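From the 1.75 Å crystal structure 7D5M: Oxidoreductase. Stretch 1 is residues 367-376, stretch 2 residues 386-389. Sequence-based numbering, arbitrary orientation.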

# COMPACT_ATOMS: atom_id res chain seq x y z
N VAL A 367 -27.58 4.70 23.35
CA VAL A 367 -27.38 5.19 24.74
C VAL A 367 -25.88 5.23 25.05
O VAL A 367 -25.42 6.24 25.61
CB VAL A 367 -28.15 4.35 25.78
CG1 VAL A 367 -27.76 4.72 27.20
CG2 VAL A 367 -29.65 4.49 25.57
N GLU A 368 -25.13 4.17 24.72
CA GLU A 368 -23.68 4.07 25.03
C GLU A 368 -22.91 5.18 24.30
O GLU A 368 -22.00 5.74 24.93
CB GLU A 368 -23.13 2.69 24.67
CG GLU A 368 -23.58 1.62 25.64
CD GLU A 368 -23.46 2.06 27.10
OE1 GLU A 368 -22.32 2.44 27.52
OE2 GLU A 368 -24.51 2.07 27.80
N GLY A 369 -23.25 5.49 23.05
CA GLY A 369 -22.63 6.58 22.28
C GLY A 369 -22.77 7.91 23.00
O GLY A 369 -21.80 8.67 23.07
N VAL A 370 -23.96 8.17 23.54
CA VAL A 370 -24.24 9.43 24.27
C VAL A 370 -23.46 9.42 25.59
O VAL A 370 -22.86 10.44 25.92
CB VAL A 370 -25.75 9.61 24.50
CG1 VAL A 370 -26.06 10.81 25.38
CG2 VAL A 370 -26.47 9.70 23.17
N ARG A 371 -23.48 8.30 26.31
CA ARG A 371 -22.73 8.15 27.58
C ARG A 371 -21.26 8.50 27.34
O ARG A 371 -20.68 9.29 28.10
CB ARG A 371 -22.80 6.73 28.14
CG ARG A 371 -22.14 6.59 29.50
CD ARG A 371 -21.98 5.15 29.95
NE ARG A 371 -23.17 4.36 29.69
CZ ARG A 371 -24.28 4.40 30.41
NH1 ARG A 371 -24.38 5.21 31.45
NH2 ARG A 371 -25.30 3.64 30.07
N TRP A 372 -20.65 7.90 26.32
CA TRP A 372 -19.20 8.06 26.07
C TRP A 372 -18.88 9.54 25.81
O TRP A 372 -17.95 10.06 26.44
CB TRP A 372 -18.73 7.17 24.93
CG TRP A 372 -17.26 7.25 24.65
CD1 TRP A 372 -16.26 6.56 25.27
CD2 TRP A 372 -16.63 7.99 23.59
NE1 TRP A 372 -15.05 6.85 24.69
CE2 TRP A 372 -15.24 7.73 23.67
CE3 TRP A 372 -17.10 8.87 22.60
CZ2 TRP A 372 -14.33 8.29 22.77
CZ3 TRP A 372 -16.20 9.43 21.73
CH2 TRP A 372 -14.83 9.15 21.82
N VAL A 373 -19.63 10.19 24.92
CA VAL A 373 -19.40 11.62 24.58
C VAL A 373 -19.52 12.43 25.88
O VAL A 373 -18.68 13.31 26.11
CB VAL A 373 -20.36 12.12 23.49
CG1 VAL A 373 -20.33 13.64 23.37
CG2 VAL A 373 -20.05 11.46 22.16
N GLU A 374 -20.54 12.16 26.69
CA GLU A 374 -20.81 12.98 27.90
C GLU A 374 -19.63 12.86 28.87
O GLU A 374 -19.18 13.91 29.38
CB GLU A 374 -22.15 12.58 28.53
CG GLU A 374 -22.57 13.47 29.67
CD GLU A 374 -24.05 13.38 30.00
OE1 GLU A 374 -24.36 13.01 31.14
OE2 GLU A 374 -24.88 13.68 29.12
N ARG A 375 -19.13 11.64 29.10
CA ARG A 375 -17.97 11.38 30.01
C ARG A 375 -16.72 12.08 29.45
O ARG A 375 -15.98 12.67 30.26
CB ARG A 375 -17.72 9.89 30.20
CG ARG A 375 -18.77 9.21 31.07
CD ARG A 375 -18.63 9.53 32.55
NE ARG A 375 -19.80 8.99 33.22
CZ ARG A 375 -20.97 9.63 33.34
NH1 ARG A 375 -21.12 10.86 32.89
NH2 ARG A 375 -21.99 9.04 33.94
N CYS A 376 -16.49 11.99 28.14
CA CYS A 376 -15.32 12.65 27.48
C CYS A 376 -15.41 14.16 27.71
O CYS A 376 -14.39 14.77 28.11
CB CYS A 376 -15.26 12.34 25.99
SG CYS A 376 -14.72 10.65 25.64
N TRP A 386 -8.64 11.77 34.69
CA TRP A 386 -9.35 10.46 34.76
C TRP A 386 -10.70 10.66 35.44
O TRP A 386 -10.74 11.31 36.51
CB TRP A 386 -8.52 9.41 35.48
CG TRP A 386 -7.31 8.99 34.71
CD1 TRP A 386 -6.03 9.42 34.89
CD2 TRP A 386 -7.28 8.08 33.59
NE1 TRP A 386 -5.20 8.83 33.98
CE2 TRP A 386 -5.94 8.00 33.17
CE3 TRP A 386 -8.25 7.33 32.92
CZ2 TRP A 386 -5.54 7.18 32.11
CZ3 TRP A 386 -7.86 6.53 31.87
CH2 TRP A 386 -6.52 6.45 31.47
N VAL A 387 -11.76 10.15 34.82
CA VAL A 387 -13.13 10.13 35.41
C VAL A 387 -13.61 8.68 35.41
O VAL A 387 -13.26 7.90 34.48
CB VAL A 387 -14.10 11.07 34.68
CG1 VAL A 387 -13.54 12.48 34.62
CG2 VAL A 387 -14.46 10.56 33.29
N ASP A 388 -14.37 8.31 36.43
CA ASP A 388 -15.08 7.01 36.49
C ASP A 388 -16.12 6.99 35.37
O ASP A 388 -16.78 8.02 35.15
CB ASP A 388 -15.71 6.77 37.85
CG ASP A 388 -14.67 6.57 38.94
OD1 ASP A 388 -13.51 6.25 38.59
OD2 ASP A 388 -15.03 6.73 40.13
N TYR A 389 -16.26 5.86 34.69
CA TYR A 389 -17.15 5.76 33.51
C TYR A 389 -18.58 5.42 33.97
O TYR A 389 -19.43 6.14 33.41
CB TYR A 389 -16.57 4.77 32.51
CG TYR A 389 -17.27 4.81 31.18
CD1 TYR A 389 -17.09 5.88 30.31
CD2 TYR A 389 -18.14 3.81 30.81
CE1 TYR A 389 -17.73 5.92 29.09
CE2 TYR A 389 -18.80 3.84 29.59
CZ TYR A 389 -18.59 4.90 28.73
OH TYR A 389 -19.21 4.96 27.52
O HOH W 1 -20.06 2.71 26.57
O HOH W 2 -22.21 6.85 32.71

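Tyr389 lies along one helix face, its side chain reaching residues spread over two turns: Glu368, Arg371, Trp372 and Arg375. Its CA-to-CB bond points sideways, but the t rotamer (chi1 -169°) brings the end of the ring nearer the helix, so that OH ends 3.4 Å from both CA and CB of Trp372, at the edge of the indole. Trp372, also t, sets its CD1 4.1 Å from Tyr389 CE1, an apolar contact. The phenol does not bond to the helix backbone: Trp372 N is 3.5 Å from Tyr389 OH at a poor angle, and this amide already donates to Glu368 O (2.9 Å). Instead, water 1 links Tyr389 OH (2.6 Å) to Glu368 OE1 (2.5 Å).

Glu368, m at chi1 and chi2, bends to meet Arg371. Arg371 runs t, t and then turns at chi3 (-44°), which brings NE to 3.0 Å from Glu368 OE1 and NH2 to 2.9 Å from Glu368 OE2, a salt bridge. The same course leaves Arg371 CD 3.5 Å from Tyr389 CE2.

Arg375 folds m, m before extending, with its CG 3.8 Å from Tyr389 CD1. NE thereby donates to Tyr389 O (2.9 Å, 150°), the one direct hydrogen bond between the stretches. Water 2 donates to that same Tyr389 O (3.0 Å) and accepts from Arg371 NH1 (3.0 Å), tying both arginines to one carbonyl.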